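Local coordinates for protein superoxide dismutase (Anaplasma phagocytophilum, PDB 3JS4) that probably catalyses the dismutation of superoxide into oxygen and hydrogen peroxide at an iron(III) centre, as a member of the iron/manganese superoxide dismutase family, at residues Ala137-Thr140 / Ser141-Gln145; Asn198-Lys201 / Lys202-Val206. All blocks are in the same frame, centred on the assembly; numbering follows the deposited sequence.

Both interactions are local contacts between residues three to four apart along a helix, in the C-terminal alpha/beta domain of the superoxide dismutase fold. Interaction 1 comes first along the chain, on the last turns of helix 131-144; the three-stranded antiparallel sheet follows it, and interaction 2 then opens helix 200-211. Their centres lie about 11 Å apart, close enough to touch. NH1 of Arg-200 bridges them, 2.9 Å from O of Gly-142 and 2.8 Å from O of Gln-145, both probable hydrogen bonds, while CD2 of Leu-143 packs 3.7 Å from CD1 of Ile-204. The C-terminal end of one helix is thereby joined to the N-terminal start of the other, whose Tyr-203 reaches the iron-site region.

Interaction 1: residues Ala137-Thr140 / Ser141-Gln145; sequences AFTT and SGLGQ
Thr-139 and Leu-143 meet one turn apart near the C-terminal end of helix 131-144, an i to i+4 pair in the C-terminal domain of the iron/manganese superoxide dismutase fold. Their side chains run alongside each other and point the same way, CG2 of Thr-139 touching CD1 of Leu-143 at 3.9 Å. The threonine's first torsion (chi1 -58°) turns OG1 back to bond O of Asn-135 and sets CG2 anti to the backbone N, ready to meet the leucine. This methyl-lined side faces helix 200-211, where both residues touch Ile-204. At the backbone of the same pair, Leu-143 N donates to Thr-139 O over 3.1 Å, at 158° at the hydrogen, and CG of Leu-143 rests 3.4 Å from that same oxygen.

Earlier rungs are similar: Gly-142 N reaches Phe-138 O at 3.1 Å, and Ser-141 N reaches Ala-137 O at 2.9 Å. The last, Gly-144 N to Thr-140 O, is weak, with 123° at the hydrogen. Phe-138 instead turns its ring to the sheet, against Val-151 and Val-164. Ser-141, its OG anti to the backbone N (chi1 173°), touches Val-151, Val-164 and Ser-166 there, and its CB lies 3.3 Å from Ala-137 O.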
ATOM      1  N   ALA A 137      -5.796  15.713   3.767  1.00 11.63           N
ATOM      2  CA  ALA A 137      -6.052  15.115   2.456  1.00 11.36           C
ATOM      3  C   ALA A 137      -6.020  13.592   2.582  1.00 11.61           C
ATOM      4  O   ALA A 137      -6.877  12.901   2.038  1.00 11.61           O
ATOM      5  CB  ALA A 137      -5.023  15.586   1.440  1.00 11.76           C
ATOM      6  N   PHE A 138      -5.031  13.090   3.315  1.00 11.01           N
ATOM      7  CA  PHE A 138      -4.877  11.669   3.522  1.00 11.32           C
ATOM      8  C   PHE A 138      -6.086  11.106   4.269  1.00 11.08           C
ATOM      9  O   PHE A 138      -6.591  10.046   3.900  1.00 11.31           O
ATOM     10  CB  PHE A 138      -3.573  11.382   4.278  1.00 11.30           C
ATOM     11  CG  PHE A 138      -3.049   9.983   4.088  1.00 11.26           C
ATOM     12  CD1 PHE A 138      -3.361   8.984   4.991  1.00 10.05           C
ATOM     13  CD2 PHE A 138      -2.240   9.670   2.994  1.00 10.18           C
ATOM     14  CE1 PHE A 138      -2.861   7.678   4.819  1.00 11.19           C
ATOM     15  CE2 PHE A 138      -1.740   8.372   2.818  1.00 11.25           C
ATOM     16  CZ  PHE A 138      -2.061   7.370   3.741  1.00  9.41           C
ATOM     17  N   THR A 139      -6.563  11.824   5.292  1.00 10.68           N
ATOM     18  CA  THR A 139      -7.694  11.352   6.108  1.00 10.66           C
ATOM     19  C   THR A 139      -8.994  11.368   5.294  1.00 10.78           C
ATOM     20  O   THR A 139      -9.757  10.402   5.308  1.00 10.46           O
ATOM     21  CB  THR A 139      -7.849  12.184   7.420  1.00 10.68           C
ATOM     22  OG1 THR A 139      -6.633  12.118   8.183  1.00 10.18           O
ATOM     23  CG2 THR A 139      -9.009  11.667   8.275  1.00 10.70           C
ATOM     24  N   THR A 140      -9.206  12.456   4.549  1.00 10.58           N
ATOM     25  CA  THR A 140     -10.382  12.625   3.696  1.00 10.15           C
ATOM     26  C   THR A 140     -10.442  11.513   2.661  1.00 10.02           C
ATOM     27  O   THR A 140     -11.519  10.982   2.343  1.00  9.01           O
ATOM     28  CB  THR A 140     -10.323  14.010   2.997  1.00 10.40           C
ATOM     29  OG1 THR A 140     -10.402  15.032   3.996  1.00 12.80           O
ATOM     30  CG2 THR A 140     -11.462  14.212   1.984  1.00 10.59           C
ATOM     31  N   SER A 141      -9.274  11.191   2.108  1.00  9.45           N
ATOM     32  CA  SER A 141      -9.194  10.187   1.061  1.00 10.56           C
ATOM     33  C   SER A 141      -9.548   8.805   1.634  1.00 10.15           C
ATOM     34  O   SER A 141     -10.279   8.033   1.014  1.00 10.45           O
ATOM     35  CB  SER A 141      -7.817  10.195   0.411  1.00 10.03           C
ATOM     36  OG  SER A 141      -7.678   9.123  -0.506  1.00 12.56           O
ATOM     37  N   GLY A 142      -9.075   8.521   2.838  1.00 10.03           N
ATOM     38  CA  GLY A 142      -9.362   7.226   3.442  1.00 10.14           C
ATOM     39  C   GLY A 142     -10.828   7.037   3.787  1.00 10.41           C
ATOM     40  O   GLY A 142     -11.368   5.958   3.599  1.00 10.73           O
ATOM     41  N   LEU A 143     -11.470   8.084   4.296  1.00 10.32           N
ATOM     42  CA  LEU A 143     -12.879   7.997   4.705  1.00 10.26           C
ATOM     43  C   LEU A 143     -13.785   8.060   3.465  1.00 10.59           C
ATOM     44  O   LEU A 143     -14.960   7.661   3.517  1.00 10.80           O
ATOM     45  CB  LEU A 143     -13.226   9.104   5.721  1.00 10.21           C
ATOM     46  CG  LEU A 143     -12.415   9.127   7.021  1.00 10.75           C
ATOM     47  CD1 LEU A 143     -12.664  10.380   7.883  1.00 11.39           C
ATOM     48  CD2 LEU A 143     -12.682   7.854   7.826  1.00 11.20           C
ATOM     49  N   GLY A 144     -13.212   8.544   2.360  1.00  9.69           N
ATOM     50  CA  GLY A 144     -13.918   8.724   1.100  1.00  9.50           C
ATOM     51  C   GLY A 144     -13.966   7.490   0.204  1.00  8.97           C
ATOM     52  O   GLY A 144     -14.788   7.426  -0.696  1.00  7.72           O
ATOM     53  N   GLN A 145     -13.083   6.514   0.450  1.00  8.81           N
ATOM     54  CA  GLN A 145     -13.069   5.273  -0.329  1.00  8.08           C
ATOM     55  C   GLN A 145     -14.125   4.295   0.194  1.00  8.08           C
ATOM     56  O   GLN A 145     -13.927   3.610   1.223  1.00  7.76           O
ATOM     57  CB  GLN A 145     -11.680   4.607  -0.296  1.00  8.69           C
ATOM     58  CG  GLN A 145     -11.574   3.372  -1.230  1.00  8.18           C
ATOM     59  CD  GLN A 145     -12.018   3.678  -2.670  1.00  8.45           C
ATOM     60  OE1 GLN A 145     -11.472   4.571  -3.334  1.00  8.65           O
ATOM     61  NE2 GLN A 145     -13.006   2.940  -3.151  1.00  5.94           N
TER

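Interaction 2: residues Asn198-Lys201 / Lys202-Val206; sequences NLRK and KYIDV
The N-terminal turn of helix 200-211 borders the iron site and carries this contact, with Leu-199 at the N-cap position. Leu-199 O receives two weak bonds, from Lys-202 N (120° at the hydrogen) and from Tyr-203 N, a long one at 3.4 Å. The next two i to i+4 bonds are shorter: Ile-204 N donates to Arg-200 O at 2.9 Å, and Asp-205 N to Lys-201 O at 2.8 Å.

Arg-200 and Ile-204 cross at a slant, CG of the arginine meeting CD1 of the isoleucine at 3.9 Å. A bend at chi3 (-69°) carries the guanidinium group past this aliphatic contact, where NE bonds Tyr-192 OH and NH2 bonds O of Gly-147. Tyr-203 lays CB 3.4 Å from Arg-200 O, which sits at the ring edge near its plane. The Tyr-203 hydroxyl is hydrogen-bonded to the main-chain O of Asp-186, a residue that is also an iron ligand, and to Tyr-104 OH.

On another side of the helix, Lys-201 stays extended until chi4 (-60°), where the bend brings NZ to Asp-205. The salt bridge measures 3.2 Å from NZ to OD1, on the syn lone pair, and a weak bond of 3.2 Å runs from NZ to OD2. By contacting both carboxylate oxygens, the ammonium group of Lys-201 probably offsets the charge of Asp-205, tying together residues one turn apart.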
ATOM      1  N   ASN A 198     -15.732  -0.665  13.501  1.00  9.03           N
ATOM      2  CA  ASN A 198     -16.144   0.195  12.392  1.00  9.55           C
ATOM      3  C   ASN A 198     -15.539   1.623  12.380  1.00  9.92           C
ATOM      4  O   ASN A 198     -15.864   2.408  11.501  1.00  9.82           O
ATOM      5  CB  ASN A 198     -17.683   0.239  12.301  1.00  9.83           C
ATOM      6  CG  ASN A 198     -18.333   0.922  13.491  1.00 10.08           C
ATOM      7  OD1 ASN A 198     -17.973   0.684  14.641  1.00 10.60           O
ATOM      8  ND2 ASN A 198     -19.320   1.761  13.216  1.00 12.17           N
ATOM      9  N   LEU A 199     -14.668   1.955  13.343  1.00  9.67           N
ATOM     10  CA  LEU A 199     -14.092   3.310  13.418  1.00  9.78           C
ATOM     11  C   LEU A 199     -12.845   3.476  12.534  1.00  9.35           C
ATOM     12  O   LEU A 199     -11.708   3.564  13.037  1.00  9.17           O
ATOM     13  CB  LEU A 199     -13.812   3.733  14.885  1.00  9.86           C
ATOM     14  CG  LEU A 199     -14.944   3.478  15.916  1.00 12.13           C
ATOM     15  CD1 LEU A 199     -14.584   3.889  17.364  1.00 14.45           C
ATOM     16  CD2 LEU A 199     -16.240   4.161  15.502  1.00 14.23           C
ATOM     17  N   ARG A 200     -13.060   3.548  11.219  1.00  9.31           N
ATOM     18  CA  ARG A 200     -11.959   3.686  10.275  1.00  9.81           C
ATOM     19  C   ARG A 200     -11.139   4.949  10.565  1.00 10.27           C
ATOM     20  O   ARG A 200      -9.910   4.928  10.471  1.00  9.73           O
ATOM     21  CB  ARG A 200     -12.446   3.674   8.818  1.00 10.10           C
ATOM     22  CG  ARG A 200     -11.306   3.718   7.806  1.00  9.98           C
ATOM     23  CD  ARG A 200     -11.780   3.843   6.371  1.00 10.28           C
ATOM     24  NE  ARG A 200     -12.447   2.629   5.897  1.00 10.61           N
ATOM     25  CZ  ARG A 200     -12.908   2.480   4.661  1.00 10.32           C
ATOM     26  NH1 ARG A 200     -12.743   3.463   3.782  1.00  9.75           N
ATOM     27  NH2 ARG A 200     -13.504   1.344   4.297  1.00  7.53           N
ATOM     28  N   LYS A 201     -11.809   6.032  10.944  1.00 10.46           N
ATOM     29  CA  LYS A 201     -11.090   7.266  11.278  1.00 11.00           C
ATOM     30  C   LYS A 201     -10.078   7.063  12.399  1.00 10.73           C
ATOM     31  O   LYS A 201      -8.987   7.603  12.320  1.00 10.37           O
ATOM     32  CB  LYS A 201     -12.023   8.424  11.641  1.00 11.95           C
ATOM     33  CG  LYS A 201     -11.266   9.769  11.678  1.00 13.72           C
ATOM     34  CD  LYS A 201     -12.149  10.944  11.992  1.00 18.44           C
ATOM     35  CE  LYS A 201     -11.372  12.273  11.846  1.00 18.81           C
ATOM     36  NZ  LYS A 201     -10.189  12.326  12.784  1.00 19.93           N
ATOM     37  N   LYS A 202     -10.442   6.304  13.436  1.00  9.80           N
ATOM     38  CA  LYS A 202      -9.497   6.043  14.524  1.00 10.14           C
ATOM     39  C   LYS A 202      -8.238   5.377  14.001  1.00  8.57           C
ATOM     40  O   LYS A 202      -7.143   5.775  14.351  1.00  7.37           O
ATOM     41  CB  LYS A 202     -10.113   5.206  15.655  1.00 10.58           C
ATOM     42  CG  LYS A 202      -9.964   5.897  16.969  1.00 15.36           C
ATOM     43  CD  LYS A 202     -10.339   5.020  18.159  1.00 21.71           C
ATOM     44  CE  LYS A 202      -9.604   5.503  19.403  1.00 25.18           C
ATOM     45  NZ  LYS A 202      -9.974   4.718  20.626  1.00 27.74           N
ATOM     46  N   TYR A 203      -8.409   4.377  13.137  1.00  7.46           N
ATOM     47  CA  TYR A 203      -7.276   3.700  12.484  1.00  7.39           C
ATOM     48  C   TYR A 203      -6.464   4.638  11.578  1.00  7.10           C
ATOM     49  O   TYR A 203      -5.237   4.566  11.556  1.00  6.90           O
ATOM     50  CB  TYR A 203      -7.779   2.495  11.666  1.00  7.42           C
ATOM     51  CG  TYR A 203      -6.861   1.993  10.562  1.00  6.99           C
ATOM     52  CD1 TYR A 203      -5.707   1.262  10.857  1.00  9.14           C
ATOM     53  CD2 TYR A 203      -7.200   2.162   9.230  1.00  8.15           C
ATOM     54  CE1 TYR A 203      -4.878   0.773   9.834  1.00  9.66           C
ATOM     55  CE2 TYR A 203      -6.388   1.688   8.210  1.00 10.28           C
ATOM     56  CZ  TYR A 203      -5.237   0.977   8.515  1.00 10.64           C
ATOM     57  OH  TYR A 203      -4.429   0.487   7.497  1.00 12.12           O
ATOM     58  N   ILE A 204      -7.140   5.500  10.823  1.00  7.00           N
ATOM     59  CA  ILE A 204      -6.419   6.470   9.970  1.00  7.83           C
ATOM     60  C   ILE A 204      -5.595   7.450  10.837  1.00  7.80           C
ATOM     61  O   ILE A 204      -4.447   7.777  10.505  1.00  7.73           O
ATOM     62  CB  ILE A 204      -7.364   7.244   9.005  1.00  7.58           C
ATOM     63  CG1 ILE A 204      -8.056   6.268   8.044  1.00  8.69           C
ATOM     64  CG2 ILE A 204      -6.561   8.272   8.175  1.00  7.39           C
ATOM     65  CD1 ILE A 204      -9.183   6.885   7.239  1.00  6.12           C
ATOM     66  N   ASP A 205      -6.189   7.898  11.945  1.00  8.59           N
ATOM     67  CA  ASP A 205      -5.510   8.777  12.890  1.00  9.09           C
ATOM     68  C   ASP A 205      -4.250   8.135  13.418  1.00  8.76           C
ATOM     69  O   ASP A 205      -3.193   8.763  13.426  1.00  8.50           O
ATOM     70  CB  ASP A 205      -6.413   9.158  14.059  1.00  9.28           C
ATOM     71  CG  ASP A 205      -7.557  10.070  13.656  1.00 13.03           C
ATOM     72  OD1 ASP A 205      -7.573  10.585  12.514  1.00 16.09           O
ATOM     73  OD2 ASP A 205      -8.448  10.277  14.509  1.00 17.34           O
ATOM     74  N   VAL A 206      -4.372   6.878  13.843  1.00  8.48           N
ATOM     75  CA  VAL A 206      -3.252   6.129  14.362  1.00  9.02           C
ATOM     76  C   VAL A 206      -2.166   5.915  13.290  1.00  8.48           C
ATOM     77  O   VAL A 206      -0.963   6.031  13.573  1.00  7.69           O
ATOM     78  CB  VAL A 206      -3.733   4.799  14.951  1.00  8.95           C
ATOM     79  CG1 VAL A 206      -2.574   3.860  15.140  1.00 10.83           C
ATOM     80  CG2 VAL A 206      -4.440   5.044  16.276  1.00 11.50           C
TER